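Local coordinates for protein SAM-dependent methyltransferase (Thiobacillus denitrificans, PDB 5EPE) that probably transfers methyl groups from S-adenosyl-L-methionine to an unspecified substrate, and is seen here with the product S-adenosyl-L-homocysteine bound, at residues A[125-130]-A[134-139]; A[43-48]-A[88-93]; A[201-206]-A[221-226]. All blocks are in the same frame, centred on the assembly; numbering follows the deposited sequence.

How the contacts relate
Contacts 1 and 2 belong to the Rossmann-like methyltransferase sheet, while contact 3 pairs two helices well away from it. Contact 2 is the one at the bound S-adenosyl-L-homocysteine: its loop 43-48 holds the ligand, with Phe-90 of the edge strand 88-92 behind that loop. Contact 1, whose centre lies about 16 Å from that of contact 2, packs helix 119-127 and the turn after it on strand 134-143; the two meet where Leu-126 CD2 comes within 3.7 Å of Leu-43 CD1. Contact 3, between segments 201-206 and 221-226, touches neither: its nearest atoms are about 12 Å from contact 2 and about 19 Å from contact 1, and it is engaged with a neighbouring subunit.

Contact 1 (A[125-130]-A[134-139]); sequences LLAQSL and GIILMG
Leu-130 lays both of its methyl groups along the start of strand 134-143. CD1 comes to 3.4 Å from the carbonyl O of Ile-135, while CD2 reaches over Gly-134 and meets Ile-136 CG1 at 3.8 Å. With CG anti to the backbone N (chi1 -163°), the branch is carried across the tight connection onto the strand, and Gly-134 makes this possible, since a beta carbon there would run into Leu-130 CD1. Ile-136 is the shared partner. One arm ends in CD1, which lies 4.1 Å from Ala-127 CB; the other, CG2, meets Leu-126 CD1 at 3.9 Å. That same leucine methyl also touches the selenium of Met-138, 3.8 Å away, a selenomethionine whose chain bends at chi2 and chi3, which brings SE near the helix.

The turn sets this geometry. A type I beta turn from Ala-127 to Leu-130 leads toward the strand, closed by Leu-130 N bonding to Ala-127 O at 3.3 Å. Ser-129 OG is hydrogen-bonded to the backbone N of Ser-100, which anchors the turn. Further out, Leu-126 also packs on Ala-107 and Cys-109 of strand 104-110, and Ile-135, facing the other way, packs on Arg-205 of a second subunit. Shortening Leu-130 to an alanine would probably open a gap over Gly-134 and take one packing partner from Ile-136 CG1, giving that side chain more room to shift.

No hydrogen bond joins the two segments. Strand 134-143 makes backbone bonds to the strands flanking it, and the helix is held against the sheet by aliphatic groups and the selenium of Met-138, a hydrophobic helix-on-sheet interface of the Rossmann-like core.

Contact 2 (A[43-48]-A[88-93]); sequences LGSGSG and VKFIHG. With SAH (S-adenosyl-L-homocysteine), chain B.
Phe-90 directs its ring at the glycine-rich loop 43-48, and the two ends of the turn from Ser-45 to Gly-48 meet it differently. Gly-48 CA comes obliquely to 3.5 Å from Phe-90 CE1, whereas the hydroxyl of Ser-45 lies at the ring edge, near its plane, with OG 4.2 Å from Phe-90 CD1. Because CG stands anti to the carbonyl carbon (chi1 -62°), the ring leaves the strand toward Gly-48, where a beta carbon would collide with CE1; the residue's positive phi is likewise easily taken up by glycine. The turn is of type II', closed by Gly-48 N to Ser-45 O at 3.0 Å, and fixes both neighbours of the ring.

The other side of the loop receives S-adenosyl-L-homocysteine. Its amino N donates to Gly-44 O at 2.8 Å, and Gly-46 CA packs 3.4 Å from O3' of the ribose; a side chain at Gly-46 would strike the ligand. This is the glycine-rich loop after the first strand of class I methyltransferases.

Gly-48 occupies the N-cap position of helix 49-58. Phe-90 packs on Leu-51 and Cys-52 of that helix and on Ala-75 of helix 69-82, while strand 61-66 lies between strands 88-92 and 39-43.

Contact 3 (A[201-206]-A[221-226]); sequences LTMRRW and AQLSSE
Leu-223 rests its CD2 methyl on the aliphatic root of Arg-204, 3.8 Å from CB and 3.9 Å from CD of the arginine. The leucine branch reaches the arginine because its CG is anti to the backbone N (chi1 -173°), which carries it to the facing helix. Arg-204 also has CG anti to its own N but bends at chi2 (57°); its CD folds back beside the leucine methyl while the guanidinium continues away from this interface. The two side chains cross obliquely, with the methyl alongside the carbon chain of the arginine and not against its charged end.

Met-203, a selenomethionine, supplies the second point of meeting. Its SE lies 4.2 Å from Gln-222 CB, where the two side chains cross at about a right angle. Its terminal CE is 4.4 Å from Leu-223 CD1, a looser touch. Leu-223 is thus met by both residues of the facing helix, one on each of its methyls. All of this is apolar: no hydrogen bond passes between the two segments.

The charge of Arg-204 is dealt with outside the pair. NE forms a salt bridge with Asp-208, one turn on, while NH1 forms a salt bridge with Asp-180 and NH2 a hydrogen bond to the backbone O of Ala-247, both of a third subunit.

The segments run roughly antiparallel, with a signed crossing angle of -145° and their axes 10.0 Å apart, and Met-203 and Leu-223 mark the closest backbone approach. They belong to helices 189-209 and 216-237, consecutive in the chain and folded as a hairpin. Leu-223 also packs on Trp-200 and Leu-207 of helix 189-209, and Met-203 on Val-219 of its partner helix and on Thr-10 of helix 5-11.

Contact 1 (A[125-130]-A[134-139])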
ATOM      1  N   LEU A 125     -15.169 -10.060  42.005  1.00 28.08           N
ATOM      2  CA  LEU A 125     -14.980  -9.623  43.381  1.00 28.91           C
ATOM      3  C   LEU A 125     -15.910  -8.437  43.757  1.00 28.12           C
ATOM      4  O   LEU A 125     -16.558  -8.453  44.812  1.00 30.34           O
ATOM      5  CB  LEU A 125     -13.540  -9.220  43.632  1.00 28.65           C
ATOM      6  CG  LEU A 125     -13.180  -8.672  45.017  1.00 29.31           C
ATOM      7  CD1 LEU A 125     -13.339  -9.714  46.102  1.00 32.02           C
ATOM      8  CD2 LEU A 125     -11.753  -8.183  44.989  1.00 29.50           C
ATOM      9  N   LEU A 126     -15.918  -7.410  42.925  1.00 26.57           N
ATOM     10  CA  LEU A 126     -16.688  -6.182  43.152  1.00 26.17           C
ATOM     11  C   LEU A 126     -18.183  -6.503  43.227  1.00 26.84           C
ATOM     12  O   LEU A 126     -18.921  -5.941  44.047  1.00 27.12           O
ATOM     13  CB  LEU A 126     -16.388  -5.141  42.031  1.00 24.57           C
ATOM     14  CG  LEU A 126     -14.968  -4.549  42.037  1.00 23.93           C
ATOM     15  CD1 LEU A 126     -14.771  -3.690  40.811  1.00 23.00           C
ATOM     16  CD2 LEU A 126     -14.748  -3.702  43.283  1.00 24.68           C
ATOM     17  N   ALA A 127     -18.632  -7.401  42.357  1.00 27.19           N
ATOM     18  CA  ALA A 127     -20.026  -7.892  42.373  1.00 28.22           C
ATOM     19  C   ALA A 127     -20.497  -8.411  43.732  1.00 30.65           C
ATOM     20  O   ALA A 127     -21.674  -8.295  44.064  1.00 31.18           O
ATOM     21  CB  ALA A 127     -20.200  -8.967  41.316  1.00 28.53           C
ATOM     22  N   GLN A 128     -19.585  -8.964  44.530  1.00 31.67           N
ATOM     23  CA  GLN A 128     -19.935  -9.444  45.855  1.00 35.07           C
ATOM     24  C   GLN A 128     -20.320  -8.340  46.825  1.00 34.72           C
ATOM     25  O   GLN A 128     -20.986  -8.622  47.836  1.00 34.51           O
ATOM     26  CB  GLN A 128     -18.807 -10.257  46.448  1.00 37.33           C
ATOM     27  CG  GLN A 128     -18.555 -11.507  45.630  1.00 40.06           C
ATOM     28  CD  GLN A 128     -17.550 -12.392  46.301  1.00 43.73           C
ATOM     29  OE1 GLN A 128     -16.474 -12.596  45.808  1.00 48.67           O
ATOM     30  NE2 GLN A 128     -17.877 -12.856  47.449  1.00 47.14           N
ATOM     31  N   SER A 129     -19.868  -7.113  46.551  1.00 31.40           N
ATOM     32  CA  SER A 129     -20.173  -5.963  47.404  1.00 31.23           C
ATOM     33  C   SER A 129     -21.352  -5.139  46.907  1.00 31.14           C
ATOM     34  O   SER A 129     -21.744  -4.174  47.569  1.00 31.23           O
ATOM     35  CB  SER A 129     -18.947  -5.062  47.541  1.00 30.42           C
ATOM     36  OG  SER A 129     -17.882  -5.736  48.246  1.00 30.91           O
ATOM     37  N   LEU A 130     -21.919  -5.516  45.768  1.00 30.93           N
ATOM     38  CA  LEU A 130     -22.801  -4.638  45.028  1.00 32.37           C
ATOM     39  C   LEU A 130     -24.282  -4.817  45.362  1.00 34.63           C
ATOM     40  O   LEU A 130     -24.786  -5.911  45.395  1.00 34.24           O
ATOM     41  CB  LEU A 130     -22.615  -4.827  43.523  1.00 31.36           C
ATOM     42  CG  LEU A 130     -23.158  -3.707  42.646  1.00 31.56           C
ATOM     43  CD1 LEU A 130     -22.337  -2.426  42.738  1.00 30.86           C
ATOM     44  CD2 LEU A 130     -23.237  -4.228  41.210  1.00 31.56           C
ATOM     45  N   GLY A 134     -26.948  -1.835  41.157  1.00 32.67           N
ATOM     46  CA  GLY A 134     -25.768  -0.986  41.261  1.00 30.40           C
ATOM     47  C   GLY A 134     -24.884  -1.090  40.034  1.00 27.78           C
ATOM     48  O   GLY A 134     -25.158  -1.855  39.076  1.00 26.20           O
ATOM     49  N   ILE A 135     -23.820  -0.291  40.063  1.00 25.87           N
ATOM     50  CA  ILE A 135     -22.888  -0.179  38.941  1.00 24.92           C
ATOM     51  C   ILE A 135     -21.494  -0.615  39.355  1.00 23.57           C
ATOM     52  O   ILE A 135     -21.021  -0.236  40.441  1.00 23.82           O
ATOM     53  CB  ILE A 135     -22.847   1.276  38.447  1.00 25.58           C
ATOM     54  CG1 ILE A 135     -24.188   1.599  37.757  1.00 27.40           C
ATOM     55  CG2 ILE A 135     -21.697   1.528  37.478  1.00 24.77           C
ATOM     56  CD1 ILE A 135     -24.420   3.083  37.471  1.00 28.18           C
ATOM     57  N   ILE A 136     -20.822  -1.360  38.479  1.00 22.19           N
ATOM     58  CA  ILE A 136     -19.409  -1.709  38.659  1.00 21.69           C
ATOM     59  C   ILE A 136     -18.599  -0.785  37.713  1.00 21.49           C
ATOM     60  O   ILE A 136     -18.984  -0.618  36.537  1.00 20.32           O
ATOM     61  CB  ILE A 136     -19.141  -3.199  38.331  1.00 22.27           C
ATOM     62  CG1 ILE A 136     -19.864  -4.067  39.375  1.00 24.62           C
ATOM     63  CG2 ILE A 136     -17.646  -3.495  38.206  1.00 21.98           C
ATOM     64  CD1 ILE A 136     -19.956  -5.564  39.095  1.00 25.32           C
ATOM     65  N   LEU A 137     -17.520  -0.218  38.246  1.00 21.25           N
ATOM     66  CA  LEU A 137     -16.593   0.663  37.498  1.00 22.21           C
ATOM     67  C   LEU A 137     -15.250   0.009  37.354  1.00 20.76           C
ATOM     68  O   LEU A 137     -14.655  -0.385  38.352  1.00 20.51           O
ATOM     69  CB  LEU A 137     -16.347   1.985  38.195  1.00 23.18           C
ATOM     70  CG  LEU A 137     -17.430   2.964  38.397  1.00 25.19           C
ATOM     71  CD1 LEU A 137     -16.819   4.277  38.926  1.00 25.75           C
ATOM     72  CD2 LEU A 137     -18.145   3.249  37.081  1.00 26.82           C
HETATM   73  N   MSE A 138     -14.798  -0.106  36.110  1.00 19.62           N
HETATM   74  CA  MSE A 138     -13.467  -0.658  35.792  1.00 19.78           C
HETATM   75  C   MSE A 138     -12.700   0.353  34.978  1.00 19.00           C
HETATM   76  O   MSE A 138     -13.172   0.800  33.933  1.00 19.08           O
HETATM   77  CB  MSE A 138     -13.627  -1.936  34.960  1.00 20.56           C
HETATM   78  CG  MSE A 138     -14.352  -3.081  35.716  1.00 23.05           C
HETATM   79 SE   MSE A 138     -13.325  -3.667  37.325  1.00 26.13          SE
HETATM   80  CE  MSE A 138     -11.833  -4.446  36.391  1.00 24.41           C
ATOM     81  N   GLY A 139     -11.514   0.712  35.443  1.00 18.12           N
ATOM     82  CA  GLY A 139     -10.618   1.653  34.784  1.00 17.44           C
ATOM     83  C   GLY A 139      -9.514   0.775  34.159  1.00 18.40           C
ATOM     84  O   GLY A 139      -8.786   0.064  34.869  1.00 17.60           O
TER

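Contact 2 (A[43-48]-A[88-93])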
ATOM      1  N   LEU A  43     -11.614   0.038  45.336  1.00 23.97           N
ATOM      2  CA  LEU A  43     -10.453  -0.826  45.607  1.00 24.87           C
ATOM      3  C   LEU A  43      -9.225  -0.375  44.789  1.00 25.12           C
ATOM      4  O   LEU A  43      -9.236  -0.396  43.548  1.00 24.30           O
ATOM      5  CB  LEU A  43     -10.769  -2.262  45.252  1.00 25.70           C
ATOM      6  CG  LEU A  43     -11.972  -2.849  45.988  1.00 27.37           C
ATOM      7  CD1 LEU A  43     -12.084  -4.334  45.714  1.00 28.57           C
ATOM      8  CD2 LEU A  43     -11.872  -2.616  47.496  1.00 28.01           C
ATOM      9  N   GLY A  44      -8.150  -0.034  45.495  1.00 25.56           N
ATOM     10  CA  GLY A  44      -6.981   0.593  44.890  1.00 25.11           C
ATOM     11  C   GLY A  44      -7.245   2.059  44.667  1.00 24.15           C
ATOM     12  O   GLY A  44      -7.072   2.586  43.537  1.00 23.77           O
ATOM     13  N   SER A  45      -7.650   2.730  45.753  1.00 24.16           N
ATOM     14  CA  SER A  45      -8.174   4.081  45.693  1.00 23.91           C
ATOM     15  C   SER A  45      -7.136   5.228  45.539  1.00 23.74           C
ATOM     16  O   SER A  45      -7.527   6.394  45.450  1.00 22.67           O
ATOM     17  CB  SER A  45      -9.109   4.336  46.868  1.00 24.83           C
ATOM     18  OG  SER A  45      -8.476   4.061  48.078  1.00 27.21           O
ATOM     19  N   GLY A  46      -5.852   4.897  45.500  1.00 24.04           N
ATOM     20  CA  GLY A  46      -4.808   5.869  45.245  1.00 24.46           C
ATOM     21  C   GLY A  46      -4.807   6.921  46.324  1.00 24.80           C
ATOM     22  O   GLY A  46      -4.798   6.577  47.536  1.00 26.46           O
ATOM     23  N   SER A  47      -4.827   8.178  45.890  1.00 23.79           N
ATOM     24  CA  SER A  47      -4.785   9.331  46.783  1.00 25.34           C
ATOM     25  C   SER A  47      -6.202   9.868  47.081  1.00 25.40           C
ATOM     26  O   SER A  47      -6.358  11.001  47.556  1.00 25.91           O
ATOM     27  CB  SER A  47      -3.802  10.393  46.261  1.00 25.70           C
ATOM     28  OG  SER A  47      -2.457   9.901  46.300  1.00 26.07           O
ATOM     29  N   GLY A  48      -7.210   9.034  46.784  1.00 24.79           N
ATOM     30  CA  GLY A  48      -8.589   9.251  47.178  1.00 25.70           C
ATOM     31  C   GLY A  48      -9.271  10.339  46.413  1.00 25.98           C
ATOM     32  O   GLY A  48     -10.311  10.814  46.841  1.00 26.08           O
ATOM     33  N   VAL A  88     -16.205   9.956  53.685  1.00 36.38           N
ATOM     34  CA  VAL A  88     -15.327   8.990  53.000  1.00 37.04           C
ATOM     35  C   VAL A  88     -14.194   8.552  53.894  1.00 38.84           C
ATOM     36  O   VAL A  88     -13.584   9.422  54.554  1.00 42.44           O
ATOM     37  CB  VAL A  88     -14.801   9.526  51.644  1.00 35.97           C
ATOM     38  CG1 VAL A  88     -15.954   9.736  50.681  1.00 35.98           C
ATOM     39  CG2 VAL A  88     -14.079  10.849  51.791  1.00 38.24           C
ATOM     40  N   LYS A  89     -13.948   7.232  53.930  1.00 37.08           N
ATOM     41  CA  LYS A  89     -12.995   6.578  54.837  1.00 37.98           C
ATOM     42  C   LYS A  89     -11.939   5.916  53.982  1.00 35.15           C
ATOM     43  O   LYS A  89     -12.268   5.246  53.000  1.00 33.30           O
ATOM     44  CB  LYS A  89     -13.694   5.467  55.641  1.00 40.60           C
ATOM     45  CG  LYS A  89     -12.793   4.683  56.606  1.00 43.44           C
ATOM     46  N   PHE A  90     -10.675   6.084  54.366  1.00 33.53           N
ATOM     47  CA  PHE A  90      -9.542   5.469  53.657  1.00 31.92           C
ATOM     48  C   PHE A  90      -8.812   4.488  54.527  1.00 33.12           C
ATOM     49  O   PHE A  90      -8.477   4.811  55.704  1.00 33.27           O
ATOM     50  CB  PHE A  90      -8.613   6.542  53.143  1.00 30.97           C
ATOM     51  CG  PHE A  90      -9.292   7.415  52.171  1.00 30.65           C
ATOM     52  CD1 PHE A  90      -9.501   6.971  50.863  1.00 29.08           C
ATOM     53  CD2 PHE A  90      -9.836   8.629  52.568  1.00 31.35           C
ATOM     54  CE1 PHE A  90     -10.186   7.748  49.958  1.00 28.38           C
ATOM     55  CE2 PHE A  90     -10.517   9.410  51.654  1.00 30.70           C
ATOM     56  CZ  PHE A  90     -10.707   8.975  50.352  1.00 28.96           C
ATOM     57  N   ILE A  91      -8.573   3.301  53.976  1.00 32.57           N
ATOM     58  CA  ILE A  91      -7.962   2.240  54.732  1.00 34.51           C
ATOM     59  C   ILE A  91      -6.688   1.856  54.042  1.00 33.57           C
ATOM     60  O   ILE A  91      -6.693   1.598  52.831  1.00 30.30           O
ATOM     61  CB  ILE A  91      -8.871   1.013  54.835  1.00 36.97           C
ATOM     62  CG1 ILE A  91     -10.132   1.377  55.647  1.00 39.31           C
ATOM     63  CG2 ILE A  91      -8.130  -0.141  55.490  1.00 38.63           C
ATOM     64  CD1 ILE A  91     -11.193   0.283  55.701  1.00 40.93           C
ATOM     65  N   HIS A  92      -5.600   1.788  54.828  1.00 33.71           N
ATOM     66  CA  HIS A  92      -4.340   1.286  54.297  1.00 33.74           C
ATOM     67  C   HIS A  92      -4.331  -0.234  54.382  1.00 34.64           C
ATOM     68  O   HIS A  92      -4.417  -0.805  55.465  1.00 34.76           O
ATOM     69  CB  HIS A  92      -3.116   1.866  54.992  1.00 35.25           C
ATOM     70  CG  HIS A  92      -1.831   1.285  54.505  1.00 35.12           C
ATOM     71  ND1 HIS A  92      -0.807   0.943  55.350  1.00 36.79           N
ATOM     72  CD2 HIS A  92      -1.414   0.961  53.260  1.00 34.15           C
ATOM     73  CE1 HIS A  92       0.202   0.450  54.648  1.00 37.23           C
ATOM     74  NE2 HIS A  92      -0.141   0.450  53.372  1.00 34.90           N
ATOM     75  N   GLY A  93      -4.223  -0.894  53.230  1.00 33.95           N
ATOM     76  CA  GLY A  93      -4.179  -2.360  53.196  1.00 35.05           C
ATOM     77  C   GLY A  93      -4.350  -2.993  51.828  1.00 34.27           C
ATOM     78  O   GLY A  93      -4.508  -2.312  50.833  1.00 31.89           O
TER
HETATM   79  N   SAH B 301      -7.617   4.429  41.496  1.00 27.69           N
HETATM   80  CA  SAH B 301      -6.473   5.349  41.856  1.00 27.50           C
HETATM   81  CB  SAH B 301      -5.162   4.587  41.864  1.00 27.52           C
HETATM   82  CG  SAH B 301      -4.726   3.897  40.558  1.00 26.82           C
HETATM   83  SD  SAH B 301      -3.027   3.385  40.568  1.00 26.97           S
HETATM   84  C   SAH B 301      -6.375   6.550  40.942  1.00 29.82           C
HETATM   85  O   SAH B 301      -6.899   6.506  39.813  1.00 30.71           O
HETATM   86  OXT SAH B 301      -5.773   7.588  41.291  1.00 25.42           O
HETATM   87  C5' SAH B 301      -3.016   1.705  41.257  1.00 29.06           C
HETATM   88  C4' SAH B 301      -3.210   1.743  42.775  1.00 29.51           C
HETATM   89  O4' SAH B 301      -3.367   0.409  43.280  1.00 30.11           O
HETATM   90  C3' SAH B 301      -2.042   2.379  43.551  1.00 29.71           C
HETATM   91  O3' SAH B 301      -2.573   3.448  44.355  1.00 27.86           O
HETATM   92  C2' SAH B 301      -1.479   1.257  44.428  1.00 29.49           C
HETATM   93  O2' SAH B 301      -1.090   1.704  45.718  1.00 29.92           O
HETATM   94  C1' SAH B 301      -2.684   0.366  44.554  1.00 28.17           C
HETATM   95  N9  SAH B 301      -2.507  -1.063  44.859  1.00 27.24           N
HETATM   96  C8  SAH B 301      -1.625  -1.929  44.274  1.00 28.21           C
HETATM   97  N7  SAH B 301      -1.794  -3.150  44.731  1.00 28.61           N
HETATM   98  C5  SAH B 301      -2.843  -3.053  45.652  1.00 27.38           C
HETATM   99  C6  SAH B 301      -3.485  -4.000  46.492  1.00 27.23           C
HETATM  100  N6  SAH B 301      -3.114  -5.301  46.484  1.00 27.72           N
HETATM  101  N1  SAH B 301      -4.506  -3.599  47.291  1.00 26.62           N
HETATM  102  C2  SAH B 301      -4.857  -2.291  47.281  1.00 26.14           C
HETATM  103  N3  SAH B 301      -4.298  -1.312  46.541  1.00 26.15           N
HETATM  104  C4  SAH B 301      -3.288  -1.765  45.728  1.00 26.60           C

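Contact 3 (A[201-206]-A[221-226])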
ATOM      1  N   LEU A 201       8.586  16.152  36.133  1.00 21.24           N
ATOM      2  CA  LEU A 201       8.944  17.253  37.035  1.00 22.14           C
ATOM      3  C   LEU A 201       9.213  16.708  38.444  1.00 22.59           C
ATOM      4  O   LEU A 201      10.167  17.088  39.099  1.00 22.81           O
ATOM      5  CB  LEU A 201       7.817  18.298  37.040  1.00 22.43           C
ATOM      6  CG  LEU A 201       8.069  19.522  37.931  1.00 23.41           C
ATOM      7  CD1 LEU A 201       9.347  20.211  37.528  1.00 24.63           C
ATOM      8  CD2 LEU A 201       6.888  20.493  37.929  1.00 23.69           C
ATOM      9  N   THR A 202       8.341  15.802  38.893  1.00 22.25           N
ATOM     10  CA  THR A 202       8.513  15.168  40.171  1.00 23.69           C
ATOM     11  C   THR A 202       9.900  14.468  40.279  1.00 24.52           C
ATOM     12  O   THR A 202      10.608  14.626  41.265  1.00 24.61           O
ATOM     13  CB  THR A 202       7.373  14.190  40.474  1.00 23.42           C
ATOM     14  OG1 THR A 202       6.135  14.922  40.457  1.00 22.92           O
ATOM     15  CG2 THR A 202       7.561  13.516  41.913  1.00 24.82           C
HETATM   16  N   MSE A 203      10.224  13.670  39.280  1.00 24.75           N
HETATM   17  CA  MSE A 203      11.486  12.962  39.236  1.00 27.13           C
HETATM   18  C   MSE A 203      12.671  13.870  39.235  1.00 26.64           C
HETATM   19  O   MSE A 203      13.654  13.603  39.923  1.00 26.44           O
HETATM   20  CB  MSE A 203      11.570  12.028  38.043  1.00 29.96           C
HETATM   21  CG  MSE A 203      10.786  10.753  38.234  1.00 34.53           C
HETATM   22 SE   MSE A 203      11.051   9.625  36.570  1.00 47.13          SE
HETATM   23  CE  MSE A 203       9.790  10.545  35.580  1.00 36.06           C
ATOM     24  N   ARG A 204      12.623  14.947  38.463  1.00 25.53           N
ATOM     25  CA  ARG A 204      13.759  15.856  38.405  1.00 26.32           C
ATOM     26  C   ARG A 204      14.008  16.563  39.722  1.00 27.33           C
ATOM     27  O   ARG A 204      15.182  16.669  40.168  1.00 27.38           O
ATOM     28  CB  ARG A 204      13.583  16.929  37.310  1.00 25.74           C
ATOM     29  CG  ARG A 204      14.730  17.950  37.213  1.00 26.79           C
ATOM     30  CD  ARG A 204      16.091  17.262  36.977  1.00 28.37           C
ATOM     31  NE  ARG A 204      17.148  18.218  37.169  1.00 29.95           N
ATOM     32  CZ  ARG A 204      17.707  18.978  36.229  1.00 30.40           C
ATOM     33  NH1 ARG A 204      17.424  18.883  34.935  1.00 29.73           N
ATOM     34  NH2 ARG A 204      18.625  19.827  36.609  1.00 32.23           N
ATOM     35  N   ARG A 205      12.939  17.071  40.332  0.50 27.19           N
ATOM     36  CA  ARG A 205      13.047  17.700  41.648  0.50 28.53           C
ATOM     37  C   ARG A 205      13.520  16.716  42.712  0.50 29.59           C
ATOM     38  O   ARG A 205      14.288  17.065  43.590  0.50 30.82           O
ATOM     39  CB  ARG A 205      11.711  18.308  42.042  0.50 28.17           C
ATOM     40  CG  ARG A 205      11.437  19.587  41.258  0.50 27.75           C
ATOM     41  CD  ARG A 205      10.075  20.162  41.554  0.50 27.37           C
ATOM     42  NE  ARG A 205       9.966  21.437  40.877  0.50 27.61           N
ATOM     43  CZ  ARG A 205       8.935  22.259  40.981  0.50 27.83           C
ATOM     44  NH1 ARG A 205       7.926  21.931  41.743  0.50 27.49           N
ATOM     45  NH2 ARG A 205       8.930  23.414  40.306  0.50 28.43           N
ATOM     46  N   TRP A 206      13.067  15.478  42.636  1.00 29.56           N
ATOM     47  CA  TRP A 206      13.591  14.432  43.547  1.00 31.24           C
ATOM     48  C   TRP A 206      15.095  14.191  43.352  1.00 32.11           C
ATOM     49  O   TRP A 206      15.875  14.140  44.311  1.00 32.39           O
ATOM     50  CB  TRP A 206      12.810  13.124  43.372  1.00 31.24           C
ATOM     51  CG  TRP A 206      13.230  12.084  44.333  1.00 33.21           C
ATOM     52  CD1 TRP A 206      12.752  11.888  45.592  1.00 34.46           C
ATOM     53  CD2 TRP A 206      14.246  11.112  44.113  1.00 34.10           C
ATOM     54  NE1 TRP A 206      13.406  10.807  46.172  1.00 36.23           N
ATOM     55  CE2 TRP A 206      14.338  10.328  45.280  1.00 36.06           C
ATOM     56  CE3 TRP A 206      15.093  10.823  43.031  1.00 34.58           C
ATOM     57  CZ2 TRP A 206      15.225   9.254  45.383  1.00 37.13           C
ATOM     58  CZ3 TRP A 206      15.995   9.735  43.143  1.00 35.93           C
ATOM     59  CH2 TRP A 206      16.044   8.977  44.304  1.00 36.99           C
ATOM     60  N   ALA A 221      18.124   7.698  34.548  1.00 44.26           N
ATOM     61  CA  ALA A 221      17.883   6.973  33.266  1.00 43.90           C
ATOM     62  C   ALA A 221      16.423   7.072  32.770  1.00 42.25           C
ATOM     63  O   ALA A 221      16.187   7.314  31.589  1.00 40.87           O
ATOM     64  CB  ALA A 221      18.291   5.509  33.403  1.00 45.92           C
ATOM     65  N   GLN A 222      15.458   6.910  33.682  1.00 40.46           N
ATOM     66  CA  GLN A 222      14.047   7.070  33.336  1.00 40.35           C
ATOM     67  C   GLN A 222      13.694   8.491  32.822  1.00 37.56           C
ATOM     68  O   GLN A 222      13.007   8.673  31.800  1.00 34.45           O
ATOM     69  CB  GLN A 222      13.152   6.694  34.510  1.00 43.19           C
ATOM     70  CG  GLN A 222      13.175   5.207  34.764  1.00 48.68           C
ATOM     71  CD  GLN A 222      12.114   4.723  35.729  1.00 53.62           C
ATOM     72  OE1 GLN A 222      10.985   5.217  35.735  1.00 55.39           O
ATOM     73  NE2 GLN A 222      12.465   3.710  36.522  1.00 59.30           N
ATOM     74  N   LEU A 223      14.216   9.497  33.494  1.00 35.63           N
ATOM     75  CA  LEU A 223      13.898  10.866  33.151  1.00 33.40           C
ATOM     76  C   LEU A 223      14.395  11.227  31.751  1.00 32.76           C
ATOM     77  O   LEU A 223      13.699  11.878  30.994  1.00 29.77           O
ATOM     78  CB  LEU A 223      14.531  11.808  34.184  1.00 34.21           C
ATOM     79  CG  LEU A 223      14.151  13.260  34.073  1.00 33.55           C
ATOM     80  CD1 LEU A 223      12.625  13.501  34.067  1.00 32.13           C
ATOM     81  CD2 LEU A 223      14.877  14.011  35.186  1.00 34.28           C
ATOM     82  N   SER A 224      15.615  10.800  31.451  1.00 34.08           N
ATOM     83  CA  SER A 224      16.208  10.947  30.148  1.00 35.76           C
ATOM     84  C   SER A 224      15.398  10.302  29.019  1.00 35.58           C
ATOM     85  O   SER A 224      15.190  10.902  27.985  1.00 35.84           O
ATOM     86  CB  SER A 224      17.587  10.254  30.125  1.00 37.52           C
ATOM     87  OG  SER A 224      18.481  10.984  30.918  1.00 38.25           O
ATOM     88  N   SER A 225      14.907   9.102  29.270  1.00 36.92           N
ATOM     89  CA  SER A 225      14.279   8.313  28.195  1.00 37.09           C
ATOM     90  C   SER A 225      12.758   8.477  28.082  1.00 34.65           C
ATOM     91  O   SER A 225      12.186   8.273  26.998  1.00 31.50           O
ATOM     92  CB  SER A 225      14.632   6.832  28.367  1.00 38.25           C
ATOM     93  OG  SER A 225      14.102   6.336  29.563  1.00 37.96           O
ATOM     94  N   GLU A 226      12.102   8.879  29.165  1.00 33.54           N
ATOM     95  CA  GLU A 226      10.663   8.804  29.181  1.00 32.91           C
ATOM     96  C   GLU A 226       9.887   9.662  28.164  1.00 27.85           C
ATOM     97  O   GLU A 226       8.906   9.153  27.669  1.00 27.12           O
ATOM     98  CB  GLU A 226      10.090   8.999  30.595  1.00 35.30           C
ATOM     99  CG  GLU A 226      10.046   7.689  31.370  1.00 39.26           C
ATOM    100  CD  GLU A 226       9.036   6.713  30.772  1.00 43.04           C
ATOM    101  OE1 GLU A 226       7.840   7.085  30.528  1.00 46.06           O
ATOM    102  OE2 GLU A 226       9.454   5.563  30.505  1.00 44.51           O
TER